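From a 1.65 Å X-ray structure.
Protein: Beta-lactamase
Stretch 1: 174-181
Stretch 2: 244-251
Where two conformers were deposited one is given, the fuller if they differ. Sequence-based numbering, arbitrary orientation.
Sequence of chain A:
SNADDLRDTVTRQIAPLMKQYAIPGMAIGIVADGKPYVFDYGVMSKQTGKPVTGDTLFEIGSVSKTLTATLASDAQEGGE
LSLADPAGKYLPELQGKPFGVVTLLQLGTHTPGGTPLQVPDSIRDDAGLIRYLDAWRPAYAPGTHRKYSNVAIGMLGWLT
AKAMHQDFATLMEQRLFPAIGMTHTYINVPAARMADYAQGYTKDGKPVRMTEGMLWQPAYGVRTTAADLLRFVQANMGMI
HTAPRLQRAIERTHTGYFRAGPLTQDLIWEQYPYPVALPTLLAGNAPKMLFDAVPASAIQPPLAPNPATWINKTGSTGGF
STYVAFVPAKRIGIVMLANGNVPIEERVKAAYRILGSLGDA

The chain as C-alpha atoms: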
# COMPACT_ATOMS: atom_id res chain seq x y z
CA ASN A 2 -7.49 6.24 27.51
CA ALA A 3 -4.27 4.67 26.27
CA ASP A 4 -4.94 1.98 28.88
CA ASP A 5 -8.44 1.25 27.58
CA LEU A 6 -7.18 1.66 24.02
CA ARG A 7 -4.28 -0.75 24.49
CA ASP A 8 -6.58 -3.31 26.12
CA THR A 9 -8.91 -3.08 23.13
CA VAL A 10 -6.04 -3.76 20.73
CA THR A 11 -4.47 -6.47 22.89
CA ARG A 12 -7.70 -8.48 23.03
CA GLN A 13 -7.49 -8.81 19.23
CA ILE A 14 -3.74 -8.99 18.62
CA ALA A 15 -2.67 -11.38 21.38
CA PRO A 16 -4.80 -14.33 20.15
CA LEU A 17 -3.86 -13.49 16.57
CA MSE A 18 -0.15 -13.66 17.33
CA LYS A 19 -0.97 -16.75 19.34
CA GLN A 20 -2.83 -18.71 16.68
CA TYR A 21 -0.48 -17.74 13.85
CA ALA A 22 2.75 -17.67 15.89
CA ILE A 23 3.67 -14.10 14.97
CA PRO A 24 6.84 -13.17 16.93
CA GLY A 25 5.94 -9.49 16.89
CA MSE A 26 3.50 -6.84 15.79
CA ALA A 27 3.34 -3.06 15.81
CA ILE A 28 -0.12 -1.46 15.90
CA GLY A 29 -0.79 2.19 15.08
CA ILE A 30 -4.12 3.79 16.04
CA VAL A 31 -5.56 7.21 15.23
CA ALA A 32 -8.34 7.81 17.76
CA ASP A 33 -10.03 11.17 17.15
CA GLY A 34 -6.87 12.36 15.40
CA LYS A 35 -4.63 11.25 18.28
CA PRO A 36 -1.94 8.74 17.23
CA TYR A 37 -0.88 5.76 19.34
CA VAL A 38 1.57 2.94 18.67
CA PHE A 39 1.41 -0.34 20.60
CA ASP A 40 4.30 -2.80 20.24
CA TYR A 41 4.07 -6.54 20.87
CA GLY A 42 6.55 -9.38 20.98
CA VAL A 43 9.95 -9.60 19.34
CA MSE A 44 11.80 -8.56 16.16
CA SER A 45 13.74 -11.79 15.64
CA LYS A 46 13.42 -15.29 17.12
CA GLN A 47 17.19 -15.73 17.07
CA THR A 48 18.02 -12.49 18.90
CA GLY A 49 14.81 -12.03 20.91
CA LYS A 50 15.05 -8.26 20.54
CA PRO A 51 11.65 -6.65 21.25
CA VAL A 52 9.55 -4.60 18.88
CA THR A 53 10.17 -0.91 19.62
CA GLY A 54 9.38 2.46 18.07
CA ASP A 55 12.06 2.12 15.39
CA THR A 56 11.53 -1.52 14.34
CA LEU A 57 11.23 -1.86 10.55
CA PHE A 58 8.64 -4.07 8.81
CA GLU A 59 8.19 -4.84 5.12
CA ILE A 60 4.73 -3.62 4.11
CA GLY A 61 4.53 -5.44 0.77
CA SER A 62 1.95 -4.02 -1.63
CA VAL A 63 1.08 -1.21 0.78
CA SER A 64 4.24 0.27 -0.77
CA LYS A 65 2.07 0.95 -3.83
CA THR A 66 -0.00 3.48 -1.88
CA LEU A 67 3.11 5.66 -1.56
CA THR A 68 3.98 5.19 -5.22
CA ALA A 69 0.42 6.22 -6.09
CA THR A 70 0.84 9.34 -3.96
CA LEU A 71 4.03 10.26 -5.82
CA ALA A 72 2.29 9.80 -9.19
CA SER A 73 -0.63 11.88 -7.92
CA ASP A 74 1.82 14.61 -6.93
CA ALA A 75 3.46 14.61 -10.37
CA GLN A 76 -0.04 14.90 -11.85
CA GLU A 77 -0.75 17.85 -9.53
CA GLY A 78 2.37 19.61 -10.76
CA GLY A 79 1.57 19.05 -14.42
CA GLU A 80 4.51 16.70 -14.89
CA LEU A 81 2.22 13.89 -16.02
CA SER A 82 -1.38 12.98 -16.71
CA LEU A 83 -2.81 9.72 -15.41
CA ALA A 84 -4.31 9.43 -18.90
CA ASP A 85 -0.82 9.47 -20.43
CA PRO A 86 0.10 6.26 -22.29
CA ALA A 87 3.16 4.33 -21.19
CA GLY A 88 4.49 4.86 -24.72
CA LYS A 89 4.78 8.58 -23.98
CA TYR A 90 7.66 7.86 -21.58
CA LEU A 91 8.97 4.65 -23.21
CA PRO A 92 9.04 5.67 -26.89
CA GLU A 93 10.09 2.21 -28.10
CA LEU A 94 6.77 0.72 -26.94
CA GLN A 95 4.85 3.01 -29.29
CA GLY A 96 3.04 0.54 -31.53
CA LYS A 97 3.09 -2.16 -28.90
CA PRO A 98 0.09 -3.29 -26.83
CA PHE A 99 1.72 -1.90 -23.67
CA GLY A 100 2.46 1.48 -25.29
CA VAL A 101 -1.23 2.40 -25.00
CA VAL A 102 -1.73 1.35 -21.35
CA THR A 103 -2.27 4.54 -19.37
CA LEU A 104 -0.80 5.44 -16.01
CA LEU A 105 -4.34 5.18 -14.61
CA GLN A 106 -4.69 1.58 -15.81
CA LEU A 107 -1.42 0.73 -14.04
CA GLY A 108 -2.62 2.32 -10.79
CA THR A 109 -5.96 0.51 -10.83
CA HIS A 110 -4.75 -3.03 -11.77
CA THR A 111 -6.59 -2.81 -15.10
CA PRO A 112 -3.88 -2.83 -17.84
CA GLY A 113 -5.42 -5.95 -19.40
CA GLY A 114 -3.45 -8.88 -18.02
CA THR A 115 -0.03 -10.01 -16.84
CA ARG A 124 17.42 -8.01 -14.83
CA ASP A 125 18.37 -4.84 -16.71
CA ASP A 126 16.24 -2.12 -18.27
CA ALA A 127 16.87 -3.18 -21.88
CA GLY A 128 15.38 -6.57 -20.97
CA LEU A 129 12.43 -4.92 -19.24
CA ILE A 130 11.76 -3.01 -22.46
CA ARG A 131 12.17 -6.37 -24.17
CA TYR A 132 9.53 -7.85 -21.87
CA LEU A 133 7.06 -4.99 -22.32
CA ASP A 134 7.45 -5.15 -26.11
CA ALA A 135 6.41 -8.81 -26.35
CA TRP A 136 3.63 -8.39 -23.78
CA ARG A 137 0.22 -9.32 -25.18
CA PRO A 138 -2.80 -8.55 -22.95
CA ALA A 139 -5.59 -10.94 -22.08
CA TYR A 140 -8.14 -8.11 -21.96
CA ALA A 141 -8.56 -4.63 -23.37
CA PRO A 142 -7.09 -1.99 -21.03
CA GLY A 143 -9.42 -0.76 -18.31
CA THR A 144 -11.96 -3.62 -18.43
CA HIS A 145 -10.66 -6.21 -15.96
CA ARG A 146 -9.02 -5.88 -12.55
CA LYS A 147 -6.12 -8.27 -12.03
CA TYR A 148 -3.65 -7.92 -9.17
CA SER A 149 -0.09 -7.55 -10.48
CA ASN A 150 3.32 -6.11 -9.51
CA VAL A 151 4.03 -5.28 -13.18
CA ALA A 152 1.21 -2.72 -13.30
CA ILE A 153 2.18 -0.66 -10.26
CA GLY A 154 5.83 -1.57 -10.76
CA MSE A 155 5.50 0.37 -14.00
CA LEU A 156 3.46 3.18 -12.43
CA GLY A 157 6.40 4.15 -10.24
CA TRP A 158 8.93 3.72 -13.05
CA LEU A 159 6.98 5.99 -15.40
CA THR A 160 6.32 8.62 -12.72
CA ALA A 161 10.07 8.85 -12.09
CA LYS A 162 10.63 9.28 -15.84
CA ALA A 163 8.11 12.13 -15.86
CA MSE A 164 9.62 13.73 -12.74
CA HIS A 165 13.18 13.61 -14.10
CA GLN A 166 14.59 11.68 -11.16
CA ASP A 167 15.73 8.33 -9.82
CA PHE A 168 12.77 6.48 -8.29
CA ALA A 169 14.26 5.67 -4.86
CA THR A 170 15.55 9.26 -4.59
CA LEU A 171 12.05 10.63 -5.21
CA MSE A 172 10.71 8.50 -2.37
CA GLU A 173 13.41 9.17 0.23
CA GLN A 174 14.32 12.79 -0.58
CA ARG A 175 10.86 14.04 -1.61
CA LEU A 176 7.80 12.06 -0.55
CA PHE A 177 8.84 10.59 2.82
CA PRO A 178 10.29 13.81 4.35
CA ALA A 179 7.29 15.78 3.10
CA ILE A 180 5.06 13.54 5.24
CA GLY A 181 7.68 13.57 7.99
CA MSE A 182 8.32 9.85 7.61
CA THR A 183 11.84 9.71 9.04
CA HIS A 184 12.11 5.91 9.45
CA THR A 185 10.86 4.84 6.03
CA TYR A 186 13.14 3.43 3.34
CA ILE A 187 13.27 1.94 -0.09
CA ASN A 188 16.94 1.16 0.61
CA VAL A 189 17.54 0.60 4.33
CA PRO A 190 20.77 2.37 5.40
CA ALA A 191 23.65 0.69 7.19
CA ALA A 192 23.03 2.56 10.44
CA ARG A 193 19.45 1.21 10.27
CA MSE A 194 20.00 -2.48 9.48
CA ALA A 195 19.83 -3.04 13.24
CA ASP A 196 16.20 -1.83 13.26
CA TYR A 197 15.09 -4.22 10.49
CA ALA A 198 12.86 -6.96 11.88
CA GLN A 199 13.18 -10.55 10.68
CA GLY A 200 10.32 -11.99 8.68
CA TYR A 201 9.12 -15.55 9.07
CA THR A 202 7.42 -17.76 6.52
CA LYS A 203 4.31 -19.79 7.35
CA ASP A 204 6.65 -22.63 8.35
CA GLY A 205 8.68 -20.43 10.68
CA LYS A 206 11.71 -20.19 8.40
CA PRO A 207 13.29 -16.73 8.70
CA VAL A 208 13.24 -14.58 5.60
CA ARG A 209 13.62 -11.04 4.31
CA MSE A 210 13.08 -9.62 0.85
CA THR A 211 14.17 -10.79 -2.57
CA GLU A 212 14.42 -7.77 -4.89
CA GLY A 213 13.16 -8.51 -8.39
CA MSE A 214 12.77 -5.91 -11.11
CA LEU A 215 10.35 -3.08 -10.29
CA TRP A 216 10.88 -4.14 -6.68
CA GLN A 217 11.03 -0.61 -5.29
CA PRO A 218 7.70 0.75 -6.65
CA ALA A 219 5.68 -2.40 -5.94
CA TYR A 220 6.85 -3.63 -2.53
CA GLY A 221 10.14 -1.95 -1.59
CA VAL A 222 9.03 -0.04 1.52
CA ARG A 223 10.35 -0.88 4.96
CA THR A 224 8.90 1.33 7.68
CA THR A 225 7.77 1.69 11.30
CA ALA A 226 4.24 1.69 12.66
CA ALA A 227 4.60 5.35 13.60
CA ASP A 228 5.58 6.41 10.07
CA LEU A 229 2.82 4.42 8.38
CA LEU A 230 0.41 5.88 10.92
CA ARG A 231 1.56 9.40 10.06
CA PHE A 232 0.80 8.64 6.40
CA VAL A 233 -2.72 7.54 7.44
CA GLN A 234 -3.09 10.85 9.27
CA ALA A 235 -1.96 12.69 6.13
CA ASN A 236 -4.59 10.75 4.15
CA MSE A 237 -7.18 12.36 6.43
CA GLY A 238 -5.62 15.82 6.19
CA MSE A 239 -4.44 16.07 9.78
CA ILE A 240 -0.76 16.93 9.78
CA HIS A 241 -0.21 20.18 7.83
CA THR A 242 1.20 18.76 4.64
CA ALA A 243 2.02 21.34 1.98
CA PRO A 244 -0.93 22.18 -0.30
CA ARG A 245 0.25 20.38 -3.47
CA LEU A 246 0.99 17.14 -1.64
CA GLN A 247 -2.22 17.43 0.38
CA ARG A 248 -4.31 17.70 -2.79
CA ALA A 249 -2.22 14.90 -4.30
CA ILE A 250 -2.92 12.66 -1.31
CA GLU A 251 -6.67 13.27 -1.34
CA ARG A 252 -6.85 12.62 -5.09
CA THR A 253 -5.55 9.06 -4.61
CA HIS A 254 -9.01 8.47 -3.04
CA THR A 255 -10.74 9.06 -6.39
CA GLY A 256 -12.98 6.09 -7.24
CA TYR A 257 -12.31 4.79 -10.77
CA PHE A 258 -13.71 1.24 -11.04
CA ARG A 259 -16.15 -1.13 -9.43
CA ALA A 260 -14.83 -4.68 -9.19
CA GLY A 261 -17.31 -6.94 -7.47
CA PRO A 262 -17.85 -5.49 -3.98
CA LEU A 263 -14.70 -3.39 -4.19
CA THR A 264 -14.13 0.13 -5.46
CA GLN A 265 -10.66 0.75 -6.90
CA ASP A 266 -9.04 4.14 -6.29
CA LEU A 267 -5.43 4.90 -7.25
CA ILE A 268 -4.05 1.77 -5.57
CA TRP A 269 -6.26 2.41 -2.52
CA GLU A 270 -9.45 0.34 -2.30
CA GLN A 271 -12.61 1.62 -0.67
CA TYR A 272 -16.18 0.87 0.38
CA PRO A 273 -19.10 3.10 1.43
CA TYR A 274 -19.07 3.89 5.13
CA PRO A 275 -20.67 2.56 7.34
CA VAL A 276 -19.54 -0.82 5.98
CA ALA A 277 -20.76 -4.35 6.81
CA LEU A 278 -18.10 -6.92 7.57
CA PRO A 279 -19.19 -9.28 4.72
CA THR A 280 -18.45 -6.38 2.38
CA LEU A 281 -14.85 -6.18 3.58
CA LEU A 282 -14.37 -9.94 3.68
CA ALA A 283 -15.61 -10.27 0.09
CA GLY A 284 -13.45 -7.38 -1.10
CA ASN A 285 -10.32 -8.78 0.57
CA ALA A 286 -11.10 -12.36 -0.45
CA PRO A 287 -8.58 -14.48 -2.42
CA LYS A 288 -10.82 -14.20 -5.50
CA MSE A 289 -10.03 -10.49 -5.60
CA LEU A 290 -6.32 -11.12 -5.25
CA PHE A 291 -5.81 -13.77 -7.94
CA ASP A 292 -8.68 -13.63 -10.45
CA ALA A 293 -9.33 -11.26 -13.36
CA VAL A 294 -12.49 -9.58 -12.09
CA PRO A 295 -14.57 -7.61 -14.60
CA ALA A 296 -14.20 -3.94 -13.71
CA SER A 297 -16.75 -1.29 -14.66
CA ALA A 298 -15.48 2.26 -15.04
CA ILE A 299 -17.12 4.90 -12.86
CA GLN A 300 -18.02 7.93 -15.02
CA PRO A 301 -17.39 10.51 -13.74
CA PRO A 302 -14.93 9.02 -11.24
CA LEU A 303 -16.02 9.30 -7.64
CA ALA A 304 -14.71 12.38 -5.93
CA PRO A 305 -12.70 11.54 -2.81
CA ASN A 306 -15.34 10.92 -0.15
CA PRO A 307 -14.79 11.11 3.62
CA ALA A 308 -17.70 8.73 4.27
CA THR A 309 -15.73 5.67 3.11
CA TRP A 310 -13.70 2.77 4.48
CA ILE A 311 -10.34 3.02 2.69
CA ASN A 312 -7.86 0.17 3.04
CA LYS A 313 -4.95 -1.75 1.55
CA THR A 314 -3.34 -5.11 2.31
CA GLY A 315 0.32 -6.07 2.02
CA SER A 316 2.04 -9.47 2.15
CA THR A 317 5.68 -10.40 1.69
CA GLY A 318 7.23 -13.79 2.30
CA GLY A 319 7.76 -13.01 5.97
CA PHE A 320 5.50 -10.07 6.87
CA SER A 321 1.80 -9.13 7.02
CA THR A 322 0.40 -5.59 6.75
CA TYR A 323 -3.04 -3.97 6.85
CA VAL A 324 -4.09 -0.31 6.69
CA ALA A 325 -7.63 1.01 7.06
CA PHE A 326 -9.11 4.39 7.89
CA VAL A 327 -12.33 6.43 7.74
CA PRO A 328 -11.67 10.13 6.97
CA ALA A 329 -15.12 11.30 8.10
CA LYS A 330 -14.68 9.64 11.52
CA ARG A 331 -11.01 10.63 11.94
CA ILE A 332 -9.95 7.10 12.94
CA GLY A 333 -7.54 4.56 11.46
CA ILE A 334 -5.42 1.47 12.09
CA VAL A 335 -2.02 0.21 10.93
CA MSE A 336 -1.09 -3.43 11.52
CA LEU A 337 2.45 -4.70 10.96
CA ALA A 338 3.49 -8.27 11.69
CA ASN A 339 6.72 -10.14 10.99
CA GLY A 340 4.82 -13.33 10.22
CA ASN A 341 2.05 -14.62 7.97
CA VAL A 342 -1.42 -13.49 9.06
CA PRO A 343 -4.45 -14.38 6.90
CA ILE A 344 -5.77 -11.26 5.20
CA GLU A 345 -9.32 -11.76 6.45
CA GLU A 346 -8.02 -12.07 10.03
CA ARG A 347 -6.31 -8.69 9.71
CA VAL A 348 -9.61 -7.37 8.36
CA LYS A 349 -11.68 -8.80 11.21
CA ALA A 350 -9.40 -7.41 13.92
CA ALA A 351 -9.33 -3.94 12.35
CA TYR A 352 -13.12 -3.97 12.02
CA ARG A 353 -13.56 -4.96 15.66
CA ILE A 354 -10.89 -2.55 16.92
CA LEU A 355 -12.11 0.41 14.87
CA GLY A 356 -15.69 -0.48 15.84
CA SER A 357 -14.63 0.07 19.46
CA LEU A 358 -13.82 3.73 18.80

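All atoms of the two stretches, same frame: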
# COMPACT_ATOMS: atom_id res chain seq x y z
N GLN A 174 13.96 11.39 -0.69
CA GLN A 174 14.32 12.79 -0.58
C GLN A 174 13.16 13.74 -0.85
O GLN A 174 13.32 14.95 -0.69
CB GLN A 174 15.48 13.13 -1.54
CG GLN A 174 16.67 12.19 -1.43
CD GLN A 174 17.27 12.15 -0.04
OE1 GLN A 174 17.26 13.14 0.69
NE2 GLN A 174 17.78 10.98 0.35
N ARG A 175 12.01 13.21 -1.26
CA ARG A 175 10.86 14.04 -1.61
C ARG A 175 9.65 13.61 -0.82
O ARG A 175 9.21 14.33 0.08
CB ARG A 175 10.58 13.95 -3.11
CG ARG A 175 9.87 15.13 -3.73
CD ARG A 175 9.44 14.89 -5.21
NE ARG A 175 8.32 15.72 -5.65
CZ ARG A 175 8.38 17.02 -5.89
NH1 ARG A 175 9.52 17.68 -5.72
NH2 ARG A 175 7.29 17.68 -6.28
N LEU A 176 9.09 12.44 -1.13
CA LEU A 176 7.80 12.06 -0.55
C LEU A 176 7.88 11.85 0.95
O LEU A 176 7.15 12.49 1.72
CB LEU A 176 7.26 10.81 -1.24
CG LEU A 176 5.89 10.36 -0.72
CD1 LEU A 176 4.84 11.41 -1.01
CD2 LEU A 176 5.45 9.01 -1.27
N PHE A 177 8.77 10.95 1.40
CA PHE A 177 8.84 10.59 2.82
C PHE A 177 9.10 11.79 3.72
O PHE A 177 8.35 11.98 4.69
CB PHE A 177 9.91 9.51 3.04
CG PHE A 177 9.66 8.22 2.29
CD1 PHE A 177 8.41 7.90 1.78
CD2 PHE A 177 10.71 7.33 2.10
CE1 PHE A 177 8.20 6.72 1.11
CE2 PHE A 177 10.50 6.14 1.42
CZ PHE A 177 9.25 5.84 0.93
N PRO A 178 10.11 12.63 3.48
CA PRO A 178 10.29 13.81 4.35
C PRO A 178 9.14 14.80 4.28
O PRO A 178 8.92 15.54 5.24
CB PRO A 178 11.60 14.44 3.85
CG PRO A 178 11.78 13.91 2.49
CD PRO A 178 11.20 12.54 2.49
N ALA A 179 8.40 14.84 3.17
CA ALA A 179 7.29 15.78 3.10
C ALA A 179 6.10 15.34 3.94
O ALA A 179 5.25 16.17 4.27
CB ALA A 179 6.86 15.96 1.67
N ILE A 180 6.00 14.04 4.24
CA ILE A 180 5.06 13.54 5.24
C ILE A 180 5.70 13.49 6.62
O ILE A 180 4.99 13.23 7.61
CB ILE A 180 4.55 12.13 4.88
CG1 ILE A 180 4.29 12.01 3.39
CG2 ILE A 180 3.29 11.77 5.67
CD1 ILE A 180 2.87 12.26 3.01
N GLY A 181 7.00 13.74 6.72
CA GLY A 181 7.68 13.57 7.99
C GLY A 181 7.84 12.12 8.35
O GLY A 181 7.75 11.76 9.53
N PRO A 244 0.33 22.27 0.46
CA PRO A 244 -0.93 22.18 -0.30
C PRO A 244 -0.89 21.25 -1.51
O PRO A 244 -1.87 20.54 -1.74
CB PRO A 244 -1.20 23.63 -0.72
CG PRO A 244 0.10 24.34 -0.55
CD PRO A 244 0.78 23.66 0.60
N ARG A 245 0.20 21.25 -2.29
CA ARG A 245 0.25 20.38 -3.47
C ARG A 245 0.22 18.91 -3.07
O ARG A 245 -0.52 18.12 -3.66
CB ARG A 245 1.50 20.68 -4.31
CG ARG A 245 1.70 19.71 -5.48
CD ARG A 245 2.93 20.06 -6.33
NE ARG A 245 3.35 18.97 -7.21
CZ ARG A 245 4.47 18.97 -7.94
NH1 ARG A 245 5.31 20.00 -7.88
NH2 ARG A 245 4.76 17.93 -8.71
N LEU A 246 1.03 18.53 -2.08
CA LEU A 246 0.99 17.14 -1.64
C LEU A 246 -0.35 16.80 -1.01
O LEU A 246 -0.86 15.69 -1.20
CB LEU A 246 2.13 16.84 -0.68
CG LEU A 246 2.12 15.40 -0.17
CD1 LEU A 246 2.12 14.39 -1.30
CD2 LEU A 246 3.27 15.12 0.78
N GLN A 247 -0.95 17.73 -0.26
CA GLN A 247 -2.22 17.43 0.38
C GLN A 247 -3.30 17.13 -0.65
O GLN A 247 -4.03 16.14 -0.53
CB GLN A 247 -2.67 18.57 1.28
CG GLN A 247 -3.92 18.23 2.07
CD GLN A 247 -3.66 17.17 3.14
OE1 GLN A 247 -3.25 17.50 4.26
NE2 GLN A 247 -3.89 15.91 2.80
N ARG A 248 -3.41 17.99 -1.67
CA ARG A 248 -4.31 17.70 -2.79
C ARG A 248 -3.95 16.38 -3.45
O ARG A 248 -4.84 15.56 -3.73
CB ARG A 248 -4.27 18.83 -3.82
CG ARG A 248 -4.70 20.18 -3.27
CD ARG A 248 -4.91 21.22 -4.37
NE ARG A 248 -3.67 21.56 -5.09
CZ ARG A 248 -2.89 22.60 -4.79
NH1 ARG A 248 -3.21 23.41 -3.79
NH2 ARG A 248 -1.79 22.82 -5.50
N ALA A 249 -2.66 16.15 -3.69
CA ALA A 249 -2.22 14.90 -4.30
C ALA A 249 -2.67 13.70 -3.49
O ALA A 249 -3.16 12.72 -4.05
CB ALA A 249 -0.70 14.89 -4.45
N ILE A 250 -2.55 13.78 -2.17
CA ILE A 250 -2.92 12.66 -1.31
C ILE A 250 -4.42 12.41 -1.39
O ILE A 250 -4.87 11.26 -1.53
CB ILE A 250 -2.48 12.92 0.14
CG1 ILE A 250 -0.96 12.76 0.26
CG2 ILE A 250 -3.18 11.96 1.08
CD1 ILE A 250 -0.43 13.21 1.60
N GLU A 251 -5.22 13.47 -1.31
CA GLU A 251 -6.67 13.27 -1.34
C GLU A 251 -7.11 12.67 -2.67
O GLU A 251 -7.99 11.80 -2.72
CB GLU A 251 -7.41 14.57 -1.07
CG GLU A 251 -8.88 14.33 -0.76
CD GLU A 251 -9.67 15.60 -0.47
OE1 GLU A 251 -9.13 16.71 -0.68
OE2 GLU A 251 -10.84 15.49 -0.04

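Two helical segments meet nearly at right angles, their axes crossing at -95° and approaching to 11.3 Å, with 221 Å² buried when both sides are summed. No hydrogen bond links them, so the contact rests on apolar side chains.

Along stretch 2, P244 lies too far away to take part; its carbonyl accepts the amide of R248, with N of R248 3.0 Å from O of P244. R245 follows. Its CA-to-CB bond points sideways, but an extended chain (chi1 to chi3 all t) brings the guanidinium close to that of R175, whose chain is also t through chi3. NH1 of R245 lies 3.4 Å from NH2 of R175. Both atoms are donors and both groups carry like charge, so this is proximity without a bond. NH2 of R175 sits over one face of the R245 guanidinium, while NH1 of R245 lies at the edge of the R175 group. Hydrogen bonds elsewhere in the structure satisfy NH2 of R175 and NE and NH2 of R245.

L246 is the centre of the contact, with 67 Å² covered, the largest share of any residue. It points toward stretch 1, and its tp rotamer spreads two methyls over three partners: CD1 lies 4.0 Å from CD1 of L176, and CD2 lies 3.8 Å from CB of A179 and 3.6 Å from CD1 of I180. The small A179 side chain, itself directed toward stretch 2, accompanies the closest CA pair, CA of A179 and CA of L246 at 8.0 Å. L176 and I180 start sideways, yet their ends reach inward.

Q247, R248 and A249 make no contact. One turn beyond L246, I250 again points across, and its CD1 meets CD1 of I180 at 3.7 Å. That methyl of I180 therefore touches both L246 and I250, joining successive turns of the helix. E251, exposed, stays out of reach.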